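Penaeus monodon metallodensovirus major capsid protein (Penaeus monodon metallodensovirus, PDB 6WH7) assembles, as sixty copies, into the icosahedral shell of a shrimp densovirus, the coat that presumably encloses the viral genome. Local coordinates at residues M57-T62 with E300-E305; N130-S135 with N288-L293; S168-K173 with I344-T349; N264-A269 with G360-L365. All coordinates share one frame; numbering follows the deposited sequence.

How the interactions relate
From the N terminus, the chain first lays down one half of every contact: 57-62, 130-135, 168-173 and 264-269. Then it returns to close them. Segment 288-293 closes interaction 2, and 300-305, farther along the same strand, closes interaction 1, so interaction 2 is nested within interaction 1. Segment 344-349 closes interaction 3, which crosses both, and 360-365 closes interaction 4, which crosses all three. Interactions 1 and 2 fasten two regions of one large sheet, their centres 39 Å apart. Interaction 3 pairs strand 169-179 with 340-345 in a small three-stranded sheet, and interaction 4 joins the 264-269 loop to the turn before strand 363-368. These last two touch where Thr-349 OG1 probably bonds Gly-267 N.

Interaction 1 of 4, residues M57-T62 with E300-E305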
loop_
_atom_site.group_PDB
_atom_site.type_symbol
_atom_site.label_atom_id
_atom_site.label_comp_id
_atom_site.label_asym_id
_atom_site.label_seq_id
_atom_site.Cartn_x
_atom_site.Cartn_y
_atom_site.Cartn_z
ATOM N N MET A 57 -37.328 70.054 -36.320
ATOM C CA MET A 57 -38.035 68.803 -36.116
ATOM C C MET A 57 -38.286 68.460 -34.661
ATOM O O MET A 57 -39.014 67.503 -34.396
ATOM C CB MET A 57 -37.270 67.642 -36.750
ATOM C CG MET A 57 -37.335 67.577 -38.243
ATOM S SD MET A 57 -36.457 66.115 -38.775
ATOM C CE MET A 57 -37.532 64.858 -38.097
ATOM N N VAL A 58 -37.702 69.182 -33.711
ATOM C CA VAL A 58 -37.874 68.803 -32.316
ATOM C C VAL A 58 -39.313 69.062 -31.901
ATOM O O VAL A 58 -39.869 70.138 -32.148
ATOM C CB VAL A 58 -36.866 69.530 -31.415
ATOM C CG1 VAL A 58 -36.997 71.010 -31.540
ATOM C CG2 VAL A 58 -37.079 69.128 -29.981
ATOM N N VAL A 59 -39.935 68.053 -31.305
ATOM C CA VAL A 59 -41.339 68.094 -30.929
ATOM C C VAL A 59 -41.434 68.390 -29.445
ATOM O O VAL A 59 -40.828 67.696 -28.624
ATOM C CB VAL A 59 -42.042 66.771 -31.265
ATOM C CG1 VAL A 59 -43.449 66.789 -30.748
ATOM C CG2 VAL A 59 -42.029 66.541 -32.750
ATOM N N TYR A 60 -42.195 69.415 -29.101
ATOM C CA TYR A 60 -42.413 69.795 -27.722
ATOM C C TYR A 60 -43.825 69.417 -27.320
ATOM O O TYR A 60 -44.749 69.478 -28.127
ATOM C CB TYR A 60 -42.215 71.284 -27.535
ATOM C CG TYR A 60 -40.868 71.782 -27.947
ATOM C CD1 TYR A 60 -39.823 71.830 -27.053
ATOM C CD2 TYR A 60 -40.642 72.199 -29.241
ATOM C CE1 TYR A 60 -38.598 72.285 -27.435
ATOM C CE2 TYR A 60 -39.424 72.642 -29.629
ATOM C CZ TYR A 60 -38.405 72.693 -28.727
ATOM O OH TYR A 60 -37.176 73.150 -29.122
ATOM N N ARG A 61 -43.990 69.036 -26.062
ATOM C CA ARG A 61 -45.256 68.527 -25.566
ATOM C C ARG A 61 -45.779 69.419 -24.460
ATOM O O ARG A 61 -45.042 69.775 -23.538
ATOM C CB ARG A 61 -45.100 67.096 -25.073
ATOM C CG ARG A 61 -44.840 66.152 -26.201
ATOM C CD ARG A 61 -44.525 64.764 -25.740
ATOM N NE ARG A 61 -44.319 63.895 -26.891
ATOM C CZ ARG A 61 -43.189 63.837 -27.586
ATOM N NH1 ARG A 61 -42.162 64.603 -27.253
ATOM N NH2 ARG A 61 -43.089 63.018 -28.622
ATOM N N THR A 62 -47.047 69.786 -24.564
ATOM C CA THR A 62 -47.731 70.541 -23.535
ATOM C C THR A 62 -49.113 69.950 -23.347
ATOM O O THR A 62 -49.555 69.090 -24.107
ATOM C CB THR A 62 -47.841 72.023 -23.880
ATOM O OG1 THR A 62 -48.352 72.728 -22.745
ATOM C CG2 THR A 62 -48.778 72.235 -25.042
ATOM N N GLU A 300 -48.783 68.383 -28.825
ATOM C CA GLU A 300 -47.427 68.471 -29.331
ATOM C C GLU A 300 -47.323 69.702 -30.208
ATOM O O GLU A 300 -48.207 69.969 -31.020
ATOM C CB GLU A 300 -47.041 67.238 -30.141
ATOM C CG GLU A 300 -46.876 65.993 -29.333
ATOM C CD GLU A 300 -46.579 64.796 -30.195
ATOM O OE1 GLU A 300 -46.692 64.910 -31.430
ATOM O OE2 GLU A 300 -46.230 63.737 -29.638
ATOM N N PHE A 301 -46.252 70.459 -30.040
ATOM C CA PHE A 301 -46.013 71.576 -30.926
ATOM C C PHE A 301 -44.579 71.539 -31.414
ATOM O O PHE A 301 -43.738 70.789 -30.921
ATOM C CB PHE A 301 -46.342 72.918 -30.268
ATOM C CG PHE A 301 -45.556 73.214 -29.035
ATOM C CD1 PHE A 301 -44.393 73.947 -29.101
ATOM C CD2 PHE A 301 -45.990 72.772 -27.803
ATOM C CE1 PHE A 301 -43.689 74.235 -27.969
ATOM C CE2 PHE A 301 -45.281 73.052 -26.670
ATOM C CZ PHE A 301 -44.136 73.787 -26.748
ATOM N N ARG A 302 -44.329 72.354 -32.424
ATOM C CA ARG A 302 -43.090 72.316 -33.170
ATOM C C ARG A 302 -42.759 73.736 -33.590
ATOM O O ARG A 302 -43.653 74.542 -33.845
ATOM C CB ARG A 302 -43.233 71.352 -34.347
ATOM C CG ARG A 302 -42.120 71.367 -35.316
ATOM C CD ARG A 302 -42.303 70.314 -36.375
ATOM N NE ARG A 302 -41.879 68.994 -35.938
ATOM C CZ ARG A 302 -41.974 67.905 -36.687
ATOM N NH1 ARG A 302 -42.512 67.975 -37.887
ATOM N NH2 ARG A 302 -41.539 66.747 -36.233
ATOM N N LEU A 303 -41.469 74.046 -33.630
ATOM C CA LEU A 303 -41.013 75.418 -33.758
ATOM C C LEU A 303 -40.680 75.768 -35.199
ATOM O O LEU A 303 -40.775 74.952 -36.115
ATOM C CB LEU A 303 -39.797 75.669 -32.876
ATOM C CG LEU A 303 -40.081 75.443 -31.404
ATOM C CD1 LEU A 303 -38.913 75.828 -30.564
ATOM C CD2 LEU A 303 -41.251 76.211 -31.036
ATOM N N TRP A 304 -40.271 77.014 -35.381
ATOM C CA TRP A 304 -39.982 77.602 -36.673
ATOM C C TRP A 304 -38.630 77.148 -37.208
ATOM O O TRP A 304 -37.784 76.624 -36.481
ATOM C CB TRP A 304 -40.034 79.117 -36.567
ATOM C CG TRP A 304 -41.381 79.572 -36.181
ATOM C CD1 TRP A 304 -41.804 79.891 -34.934
ATOM C CD2 TRP A 304 -42.510 79.717 -37.038
ATOM N NE1 TRP A 304 -43.119 80.253 -34.961
ATOM C CE2 TRP A 304 -43.578 80.152 -36.246
ATOM C CE3 TRP A 304 -42.716 79.534 -38.403
ATOM C CZ2 TRP A 304 -44.833 80.404 -36.769
ATOM C CZ3 TRP A 304 -43.958 79.784 -38.916
ATOM C CH2 TRP A 304 -45.001 80.215 -38.106
ATOM N N GLU A 305 -38.449 77.341 -38.510
ATOM C CA GLU A 305 -37.206 76.977 -39.169
ATOM C C GLU A 305 -36.034 77.769 -38.614
ATOM O O GLU A 305 -36.143 78.964 -38.339
ATOM C CB GLU A 305 -37.314 77.227 -40.669
ATOM C CG GLU A 305 -38.332 76.378 -41.366
ATOM C CD GLU A 305 -39.718 76.967 -41.299
ATOM O OE1 GLU A 305 -39.891 78.029 -40.675
ATOM O OE2 GLU A 305 -40.638 76.364 -41.872
#
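With Phe-301 CG set between its backbone N and carbonyl carbon (chi1 60°), its ring comes under Tyr-60 CB on the facing strand, a CH-pi contact of 3.5 Å from CB to the centroid. Tyr-60 sends its own ring off with CG anti to the carbonyl carbon (chi1 -58°). The rings themselves are near parallel but slid apart, with little overlap. Leu-303 crosses Tyr-60 at about a right angle, its CD1 3.4 Å from Tyr-60 CE2.

The two aromatic residues form an antiparallel hydrogen-bonded pair, with Tyr-60 N 2.8 Å from Phe-301 O and the return bond from Phe-301 N to Tyr-60 O. On the other face, Arg-61 and Glu-300 run side by side into a salt bridge, Arg-61 NE to Glu-300 OE2 at 3.4 Å, with guanidinium and carboxylate planes 85° apart. Glu-300 OE1 is held by Arg-120, while Tyr-60 OH bonds Arg-61 O of a neighbouring subunit. Strand 287-302 runs between strands 59-75 and 118-135, consistent with the jelly-roll sheet of parvovirus capsids. Helix 108-113 packs against Thr-62 and Phe-301, and Trp-229 of strand 229-230 against Val-59, Glu-300 and Arg-302.

Interaction 2 of 4, residues N130-S135 with N288-L293; sequences NLILTS and NAQFTL
Ala-289 meets Leu-133, its partner across the strands, and, diagonally, Leu-131, making the apolar side of this strand pair. Leu-131 CD1 comes within 3.7 Å of Ala-289 CB, and Leu-133 CD2 within 3.9 Å of that same methyl. In Leu-131, chi1 (178°) sends CG out beside the carbonyl carbon, and chi2 (65°) then turns CD1 to Ala-289 and to Phe-291 CD2, 4.0 Å away. On the reverse face Ile-132 and Gln-290 lie side by side, pointing the same way, with Ile-132 CD1 against Gln-290 OE1. Next to them Thr-134 crosses Asn-288 at about a right angle, bringing OG1 against Asn-288 CB.

Four backbone hydrogen bonds fix this register. Ile-132 and Gln-290 exchange one pair, and Thr-134 and Asn-288 the other, with Thr-134 N 2.9 Å from Asn-288 O. At Asn-130 the regular bonding is interrupted: its O meets Phe-291 CA at 3.5 Å, and a backbone bond between Thr-292 and Ser-129 follows.

The topology is that of a jelly-roll sandwich, as in other parvovirus capsid proteins. Strand 287-302 is bordered by 118-135 on one side and 59-75 on the other, where Ala-289 and Phe-291 bond through their backbones to Ile-72 and Val-70. The leucine and alanine face turns to Met-157 of strand 157-162, a member of the second sheet, so its methyl groups pack in the layer where the sheets meet. The Ile-132 and Gln-290 face instead meets a neighbouring subunit, whose Tyr-156 packs on Ile-132 and whose Ile-278 packs on Gln-290.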
loop_
_atom_site.group_PDB
_atom_site.type_symbol
_atom_site.label_atom_id
_atom_site.label_comp_id
_atom_site.label_asym_id
_atom_site.label_seq_id
_atom_site.Cartn_x
_atom_site.Cartn_y
_atom_site.Cartn_z
ATOM N N ASN A 130 -66.068 62.330 -8.030
ATOM C CA ASN A 130 -66.724 62.792 -6.811
ATOM C C ASN A 130 -68.200 63.103 -7.068
ATOM O O ASN A 130 -68.669 64.235 -6.952
ATOM C CB ASN A 130 -65.965 63.991 -6.243
ATOM C CG ASN A 130 -64.554 63.634 -5.865
ATOM O OD1 ASN A 130 -63.603 64.223 -6.358
ATOM N ND2 ASN A 130 -64.408 62.668 -4.976
ATOM N N LEU A 131 -68.919 62.035 -7.403
ATOM C CA LEU A 131 -70.326 62.145 -7.746
ATOM C C LEU A 131 -71.157 62.422 -6.509
ATOM O O LEU A 131 -70.994 61.760 -5.484
ATOM C CB LEU A 131 -70.806 60.864 -8.416
ATOM C CG LEU A 131 -72.276 60.822 -8.796
ATOM C CD1 LEU A 131 -72.576 61.851 -9.847
ATOM C CD2 LEU A 131 -72.650 59.470 -9.275
ATOM N N ILE A 132 -72.048 63.404 -6.607
ATOM C CA ILE A 132 -73.012 63.718 -5.562
ATOM C C ILE A 132 -74.397 63.651 -6.178
ATOM O O ILE A 132 -74.709 64.417 -7.093
ATOM C CB ILE A 132 -72.769 65.097 -4.932
ATOM C CG1 ILE A 132 -71.446 65.116 -4.186
ATOM C CG2 ILE A 132 -73.894 65.447 -3.986
ATOM C CD1 ILE A 132 -71.030 66.487 -3.764
ATOM N N LEU A 133 -75.222 62.750 -5.674
ATOM C CA LEU A 133 -76.556 62.521 -6.195
ATOM C C LEU A 133 -77.590 63.137 -5.268
ATOM O O LEU A 133 -77.459 63.065 -4.045
ATOM C CB LEU A 133 -76.807 61.027 -6.345
ATOM C CG LEU A 133 -75.912 60.304 -7.341
ATOM C CD1 LEU A 133 -76.080 58.835 -7.182
ATOM C CD2 LEU A 133 -76.267 60.711 -8.745
ATOM N N THR A 134 -78.610 63.751 -5.858
ATOM C CA THR A 134 -79.685 64.377 -5.106
ATOM C C THR A 134 -81.007 64.117 -5.814
ATOM O O THR A 134 -81.045 63.818 -7.007
ATOM C CB THR A 134 -79.469 65.891 -4.937
ATOM O OG1 THR A 134 -79.416 66.519 -6.217
ATOM C CG2 THR A 134 -78.177 66.189 -4.195
ATOM N N SER A 135 -82.097 64.229 -5.060
ATOM C CA SER A 135 -83.445 64.123 -5.598
ATOM C C SER A 135 -84.221 65.390 -5.282
ATOM O O SER A 135 -84.017 66.007 -4.237
ATOM C CB SER A 135 -84.199 62.917 -5.027
ATOM O OG SER A 135 -83.626 61.691 -5.446
ATOM N N ASN A 288 -80.672 64.202 -9.535
ATOM C CA ASN A 288 -79.731 65.239 -9.892
ATOM C C ASN A 288 -78.346 64.753 -9.520
ATOM O O ASN A 288 -78.186 63.872 -8.677
ATOM C CB ASN A 288 -80.061 66.540 -9.180
ATOM C CG ASN A 288 -81.486 66.955 -9.394
ATOM O OD1 ASN A 288 -81.869 67.392 -10.471
ATOM N ND2 ASN A 288 -82.293 66.816 -8.355
ATOM N N ALA A 289 -77.341 65.312 -10.169
ATOM C CA ALA A 289 -75.985 64.864 -9.932
ATOM C C ALA A 289 -75.037 66.043 -9.968
ATOM O O ALA A 289 -75.152 66.917 -10.827
ATOM C CB ALA A 289 -75.555 63.822 -10.962
ATOM N N GLN A 290 -74.122 66.073 -9.012
ATOM C CA GLN A 290 -72.930 66.890 -9.107
ATOM C C GLN A 290 -71.720 65.978 -9.208
ATOM O O GLN A 290 -71.663 64.927 -8.571
ATOM C CB GLN A 290 -72.715 67.787 -7.894
ATOM C CG GLN A 290 -71.614 68.775 -8.179
ATOM C CD GLN A 290 -70.956 69.308 -6.962
ATOM O OE1 GLN A 290 -71.227 68.861 -5.858
ATOM N NE2 GLN A 290 -70.078 70.263 -7.145
ATOM N N PHE A 291 -70.744 66.400 -9.992
ATOM C CA PHE A 291 -69.445 65.750 -10.006
ATOM C C PHE A 291 -68.421 66.776 -10.453
ATOM O O PHE A 291 -68.756 67.915 -10.780
ATOM C CB PHE A 291 -69.458 64.508 -10.897
ATOM C CG PHE A 291 -69.993 64.755 -12.265
ATOM C CD1 PHE A 291 -69.168 65.160 -13.287
ATOM C CD2 PHE A 291 -71.332 64.594 -12.521
ATOM C CE1 PHE A 291 -69.671 65.391 -14.527
ATOM C CE2 PHE A 291 -71.831 64.823 -13.756
ATOM C CZ PHE A 291 -71.003 65.216 -14.763
ATOM N N THR A 292 -67.166 66.364 -10.459
ATOM C CA THR A 292 -66.069 67.212 -10.885
ATOM C C THR A 292 -65.631 66.776 -12.272
ATOM O O THR A 292 -65.424 65.586 -12.515
ATOM C CB THR A 292 -64.905 67.122 -9.903
ATOM O OG1 THR A 292 -65.360 67.492 -8.602
ATOM C CG2 THR A 292 -63.801 68.054 -10.309
ATOM N N LEU A 293 -65.514 67.731 -13.178
ATOM C CA LEU A 293 -65.038 67.473 -14.527
ATOM C C LEU A 293 -63.617 67.995 -14.636
ATOM O O LEU A 293 -63.391 69.205 -14.588
ATOM C CB LEU A 293 -65.943 68.127 -15.564
ATOM C CG LEU A 293 -65.458 67.979 -16.998
ATOM C CD1 LEU A 293 -65.432 66.528 -17.382
ATOM C CD2 LEU A 293 -66.335 68.758 -17.932
#

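Interaction 3 of 4, residues S168-K173 with I344-T349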
loop_
_atom_site.group_PDB
_atom_site.type_symbol
_atom_site.label_atom_id
_atom_site.label_comp_id
_atom_site.label_asym_id
_atom_site.label_seq_id
_atom_site.Cartn_x
_atom_site.Cartn_y
_atom_site.Cartn_z
ATOM N N SER A 168 -75.869 58.037 -34.176
ATOM C CA SER A 168 -74.843 58.580 -35.054
ATOM C C SER A 168 -74.689 60.077 -34.851
ATOM O O SER A 168 -73.575 60.589 -34.723
ATOM C CB SER A 168 -75.199 58.278 -36.504
ATOM O OG SER A 168 -74.272 58.870 -37.387
ATOM N N LYS A 169 -75.805 60.784 -34.826
ATOM C CA LYS A 169 -75.850 62.223 -34.687
ATOM C C LYS A 169 -76.894 62.544 -33.638
ATOM O O LYS A 169 -77.938 61.892 -33.573
ATOM C CB LYS A 169 -76.189 62.887 -36.012
ATOM C CG LYS A 169 -76.182 64.377 -35.974
ATOM C CD LYS A 169 -76.652 64.935 -37.285
ATOM C CE LYS A 169 -75.651 64.697 -38.383
ATOM N NZ LYS A 169 -76.124 65.287 -39.659
ATOM N N VAL A 170 -76.609 63.538 -32.812
ATOM C CA VAL A 170 -77.383 63.795 -31.609
ATOM C C VAL A 170 -77.829 65.244 -31.619
ATOM O O VAL A 170 -77.010 66.147 -31.796
ATOM C CB VAL A 170 -76.562 63.482 -30.348
ATOM C CG1 VAL A 170 -77.337 63.829 -29.149
ATOM C CG2 VAL A 170 -76.197 62.021 -30.315
ATOM N N TYR A 171 -79.109 65.465 -31.416
ATOM C CA TYR A 171 -79.699 66.785 -31.460
ATOM C C TYR A 171 -80.195 67.197 -30.084
ATOM O O TYR A 171 -80.528 66.343 -29.259
ATOM C CB TYR A 171 -80.880 66.827 -32.433
ATOM C CG TYR A 171 -80.513 66.588 -33.866
ATOM C CD1 TYR A 171 -80.184 67.638 -34.697
ATOM C CD2 TYR A 171 -80.493 65.309 -34.389
ATOM C CE1 TYR A 171 -79.856 67.426 -36.005
ATOM C CE2 TYR A 171 -80.161 65.086 -35.695
ATOM C CZ TYR A 171 -79.845 66.146 -36.500
ATOM O OH TYR A 171 -79.516 65.929 -37.813
ATOM N N PRO A 172 -80.251 68.491 -29.797
ATOM C CA PRO A 172 -80.875 68.936 -28.554
ATOM C C PRO A 172 -82.370 68.675 -28.556
ATOM O O PRO A 172 -82.993 68.445 -29.593
ATOM C CB PRO A 172 -80.567 70.435 -28.524
ATOM C CG PRO A 172 -80.335 70.797 -29.919
ATOM C CD PRO A 172 -79.680 69.618 -30.548
ATOM N N LYS A 173 -82.947 68.724 -27.361
ATOM C CA LYS A 173 -84.385 68.595 -27.229
ATOM C C LYS A 173 -85.081 69.771 -27.895
ATOM O O LYS A 173 -84.472 70.799 -28.185
ATOM C CB LYS A 173 -84.798 68.534 -25.770
ATOM C CG LYS A 173 -84.417 67.287 -25.058
ATOM C CD LYS A 173 -84.614 67.519 -23.593
ATOM C CE LYS A 173 -86.053 67.890 -23.300
ATOM N NZ LYS A 173 -86.264 68.186 -21.863
ATOM N N ILE A 344 -74.426 67.049 -32.468
ATOM C CA ILE A 344 -73.119 66.481 -32.185
ATOM C C ILE A 344 -73.049 65.117 -32.844
ATOM O O ILE A 344 -73.899 64.255 -32.599
ATOM C CB ILE A 344 -72.837 66.388 -30.679
ATOM C CG1 ILE A 344 -72.701 67.784 -30.083
ATOM C CG2 ILE A 344 -71.571 65.621 -30.431
ATOM C CD1 ILE A 344 -72.613 67.797 -28.586
ATOM N N GLN A 345 -72.050 64.936 -33.691
ATOM C CA GLN A 345 -71.739 63.676 -34.337
ATOM C C GLN A 345 -70.683 62.958 -33.516
ATOM O O GLN A 345 -69.815 63.592 -32.920
ATOM C CB GLN A 345 -71.218 63.932 -35.743
ATOM C CG GLN A 345 -72.213 64.604 -36.633
ATOM C CD GLN A 345 -71.587 65.085 -37.908
ATOM O OE1 GLN A 345 -70.390 65.356 -37.956
ATOM N NE2 GLN A 345 -72.389 65.196 -38.956
ATOM N N PHE A 346 -70.759 61.630 -33.467
ATOM C CA PHE A 346 -69.769 60.878 -32.703
ATOM C C PHE A 346 -68.926 59.956 -33.571
ATOM O O PHE A 346 -67.738 60.232 -33.744
ATOM C CB PHE A 346 -70.427 60.147 -31.539
ATOM C CG PHE A 346 -70.832 61.067 -30.441
ATOM C CD1 PHE A 346 -69.874 61.619 -29.618
ATOM C CD2 PHE A 346 -72.150 61.383 -30.226
ATOM C CE1 PHE A 346 -70.224 62.466 -28.611
ATOM C CE2 PHE A 346 -72.500 62.231 -29.213
ATOM C CZ PHE A 346 -71.535 62.769 -28.406
ATOM N N GLY A 347 -69.464 58.877 -34.112
ATOM C CA GLY A 347 -68.644 58.077 -34.983
ATOM C C GLY A 347 -67.492 57.394 -34.274
ATOM O O GLY A 347 -66.331 57.749 -34.469
ATOM N N PRO A 348 -67.787 56.460 -33.380
ATOM C CA PRO A 348 -66.718 55.734 -32.691
ATOM C C PRO A 348 -65.803 55.014 -33.664
ATOM O O PRO A 348 -66.096 54.852 -34.848
ATOM C CB PRO A 348 -67.481 54.731 -31.828
ATOM C CG PRO A 348 -68.735 54.528 -32.544
ATOM C CD PRO A 348 -69.098 55.860 -33.102
ATOM N N THR A 349 -64.656 54.596 -33.151
ATOM C CA THR A 349 -63.866 53.616 -33.874
ATOM C C THR A 349 -64.645 52.310 -33.862
ATOM O O THR A 349 -64.904 51.745 -32.797
ATOM C CB THR A 349 -62.501 53.447 -33.217
ATOM O OG1 THR A 349 -61.791 54.687 -33.258
ATOM C CG2 THR A 349 -61.698 52.422 -33.925
#
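Ile-344 N gives a hydrogen bond to Val-170 O at 2.8 Å, close to straight with an angle of 161° at the hydrogen. Val-170 N answers to Ile-344 O, also at 2.8 Å but more bent, the donor tilted from the carbonyl plane. Two residues farther along, Phe-346 N reaches Ser-168 O at 3.3 Å, nearly along the C=O axis, so the backbone contact runs on past the last strand residue, Gln-345. The strands paired here are antiparallel, and 340-345 is the middle one of a three-stranded sheet with 169-179 and 335-337 at its edges.

Val-170 and Phe-346 carry the apolar side. Val-170 CG2, anti to its carbonyl carbon, comes to the edge of the Phe-346 ring in its plane, 3.9 Å from CE2. Ile-344 CG2 lies above one face of that ring, offset toward the rim. Val-82 of strand 79-83 packs against all three side chains, joining this small sheet to the five-stranded sheet that contains strand 79-83.

On the opposite face Lys-169 and Gln-345 run side by side, pointing the same way. The lysine chain bends at chi3 (-70°), which sets CE against Gln-345 NE2. Lys-169 NZ and Gln-345 NE2 stay 3.8 Å apart, two donors with no bond to make between them. Tyr-238 OH bonds the backbone N of Gln-345, and Asn-86 makes a weak bond to its O.

Directional bonding in this contact therefore lies in the backbone: the hydrocarbon side chains pack on one face, whereas lysine and glutamine meet through methylene and amide packing without pairing their polar ends.

Interaction 4 of 4, residues N264-A269 with G360-L365; sequences NNRGMA and GKMSML
Arg-266 crosses Met-362 at about a right angle, where the loop after strand 257-262 meets the turn leading into strand 363-368. Those two strands form a small antiparallel sheet, and this contact lies just beyond its end, with a backbone bond between Met-362 and Val-263 joining the two parts of the chain there.

Starting at CB, the arginine rests 3.6 Å from Met-362 SD. CG is anti to the backbone N (chi1 -169°) and keeps the chain passing the sulphur at a looser distance. CD then comes back to it, 3.5 Å from Met-362 SD, and also touches the methyl carbon CE. A bend at chi3 (-63°) places NE beside the thioether chain, 3.5 Å from Met-362 CG. At the tip the guanidinium presents its edge: Met-362 CG and Gly-360 CA both lie in its plane, Gly-360 CA being 3.3 Å from NH2. NH1 makes a weak hydrogen bond to Asp-223 O. The methionine thus packs across the aliphatic part of the arginine, while the guanidinium edge meets Gly-360 CA.

Around this pair, Asn-242 bonds the backbone of Arg-266 and, through ND2, Met-362 O, while His-222 of strand 218-222 packs on the arginine. Two other subunits come close as well, one through backbone bonds to Leu-365 and another through backbone bonds to Asn-264.

Asn-264 supplies the one hydrogen bond across the two segments: its ND2 donates to Gly-360 O at 3.1 Å with an angle of 146° at the hydrogen, and that oxygen lies almost exactly in the plane of the asparagine amide.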
loop_
_atom_site.group_PDB
_atom_site.type_symbol
_atom_site.label_atom_id
_atom_site.label_comp_id
_atom_site.label_asym_id
_atom_site.label_seq_id
_atom_site.Cartn_x
_atom_site.Cartn_y
_atom_site.Cartn_z
ATOM N N ASN A 264 -57.716 54.985 -41.748
ATOM C CA ASN A 264 -57.794 53.985 -40.676
ATOM C C ASN A 264 -58.893 54.108 -39.625
ATOM O O ASN A 264 -58.827 53.344 -38.669
ATOM C CB ASN A 264 -56.474 53.830 -39.904
ATOM C CG ASN A 264 -55.494 52.961 -40.618
ATOM O OD1 ASN A 264 -55.866 52.187 -41.491
ATOM N ND2 ASN A 264 -54.235 53.053 -40.233
ATOM N N ASN A 265 -59.811 55.063 -39.685
ATOM C CA ASN A 265 -60.896 55.037 -38.703
ATOM C C ASN A 265 -60.431 55.086 -37.257
ATOM O O ASN A 265 -60.423 54.063 -36.573
ATOM C CB ASN A 265 -61.775 53.795 -38.867
ATOM C CG ASN A 265 -62.974 53.812 -37.940
ATOM O OD1 ASN A 265 -63.485 54.865 -37.589
ATOM N ND2 ASN A 265 -63.410 52.639 -37.524
ATOM N N ARG A 266 -59.994 56.241 -36.792
ATOM C CA ARG A 266 -59.862 56.493 -35.369
ATOM C C ARG A 266 -60.938 57.498 -35.002
ATOM O O ARG A 266 -60.974 58.597 -35.557
ATOM C CB ARG A 266 -58.476 57.022 -35.020
ATOM C CG ARG A 266 -58.191 57.066 -33.550
ATOM C CD ARG A 266 -56.881 57.750 -33.301
ATOM N NE ARG A 266 -55.760 57.032 -33.882
ATOM C CZ ARG A 266 -55.052 56.113 -33.246
ATOM N NH1 ARG A 266 -55.335 55.810 -31.991
ATOM N NH2 ARG A 266 -54.049 55.514 -33.859
ATOM N N GLY A 267 -61.815 57.122 -34.083
ATOM C CA GLY A 267 -62.905 57.994 -33.708
ATOM C C GLY A 267 -63.220 57.802 -32.246
ATOM O O GLY A 267 -62.678 56.916 -31.587
ATOM N N MET A 268 -64.094 58.652 -31.734
ATOM C CA MET A 268 -64.492 58.585 -30.339
ATOM C C MET A 268 -65.964 58.262 -30.222
ATOM O O MET A 268 -66.792 58.867 -30.900
ATOM C CB MET A 268 -64.179 59.882 -29.604
ATOM C CG MET A 268 -62.712 60.097 -29.458
ATOM S SD MET A 268 -62.287 61.344 -28.261
ATOM C CE MET A 268 -62.669 62.748 -29.185
ATOM N N ALA A 269 -66.275 57.313 -29.354
ATOM C CA ALA A 269 -67.646 56.916 -29.126
ATOM C C ALA A 269 -68.393 57.993 -28.355
ATOM O O ALA A 269 -67.803 58.822 -27.658
ATOM C CB ALA A 269 -67.696 55.595 -28.368
ATOM N N GLY A 360 -52.615 52.881 -35.985
ATOM C CA GLY A 360 -51.876 54.120 -35.922
ATOM C C GLY A 360 -51.887 54.904 -37.215
ATOM O O GLY A 360 -52.366 54.466 -38.258
ATOM N N LYS A 361 -51.329 56.109 -37.124
ATOM C CA LYS A 361 -51.118 56.994 -38.262
ATOM C C LYS A 361 -52.436 57.302 -38.956
ATOM O O LYS A 361 -52.779 56.682 -39.966
ATOM C CB LYS A 361 -50.109 56.411 -39.245
ATOM C CG LYS A 361 -49.627 57.446 -40.236
ATOM C CD LYS A 361 -48.670 56.905 -41.279
ATOM C CE LYS A 361 -49.416 56.200 -42.393
ATOM N NZ LYS A 361 -48.502 55.761 -43.474
ATOM N N MET A 362 -53.212 58.213 -38.380
ATOM C CA MET A 362 -54.501 58.591 -38.937
ATOM C C MET A 362 -54.431 59.199 -40.328
ATOM O O MET A 362 -55.485 59.467 -40.906
ATOM C CB MET A 362 -55.202 59.570 -38.010
ATOM C CG MET A 362 -55.856 58.924 -36.831
ATOM S SD MET A 362 -56.791 60.123 -35.896
ATOM C CE MET A 362 -55.496 60.738 -34.866
ATOM N N SER A 363 -53.251 59.456 -40.876
ATOM C CA SER A 363 -53.176 60.028 -42.209
ATOM C C SER A 363 -52.065 59.367 -43.002
ATOM O O SER A 363 -51.132 58.799 -42.445
ATOM C CB SER A 363 -52.922 61.528 -42.173
ATOM O OG SER A 363 -51.637 61.792 -41.654
ATOM N N MET A 364 -52.166 59.471 -44.318
ATOM C CA MET A 364 -51.095 59.075 -45.213
ATOM C C MET A 364 -50.882 60.191 -46.218
ATOM O O MET A 364 -51.649 61.149 -46.289
ATOM C CB MET A 364 -51.390 57.759 -45.937
ATOM C CG MET A 364 -52.411 57.852 -47.037
ATOM S SD MET A 364 -52.559 56.271 -47.863
ATOM C CE MET A 364 -51.017 56.235 -48.755
ATOM N N LEU A 365 -49.819 60.070 -46.987
ATOM C CA LEU A 365 -49.426 61.100 -47.933
ATOM C C LEU A 365 -49.688 60.522 -49.318
ATOM O O LEU A 365 -49.051 59.545 -49.717
ATOM C CB LEU A 365 -47.965 61.465 -47.709
ATOM C CG LEU A 365 -47.520 62.886 -47.979
ATOM C CD1 LEU A 365 -48.614 63.829 -47.573
ATOM C CD2 LEU A 365 -46.306 63.145 -47.141
#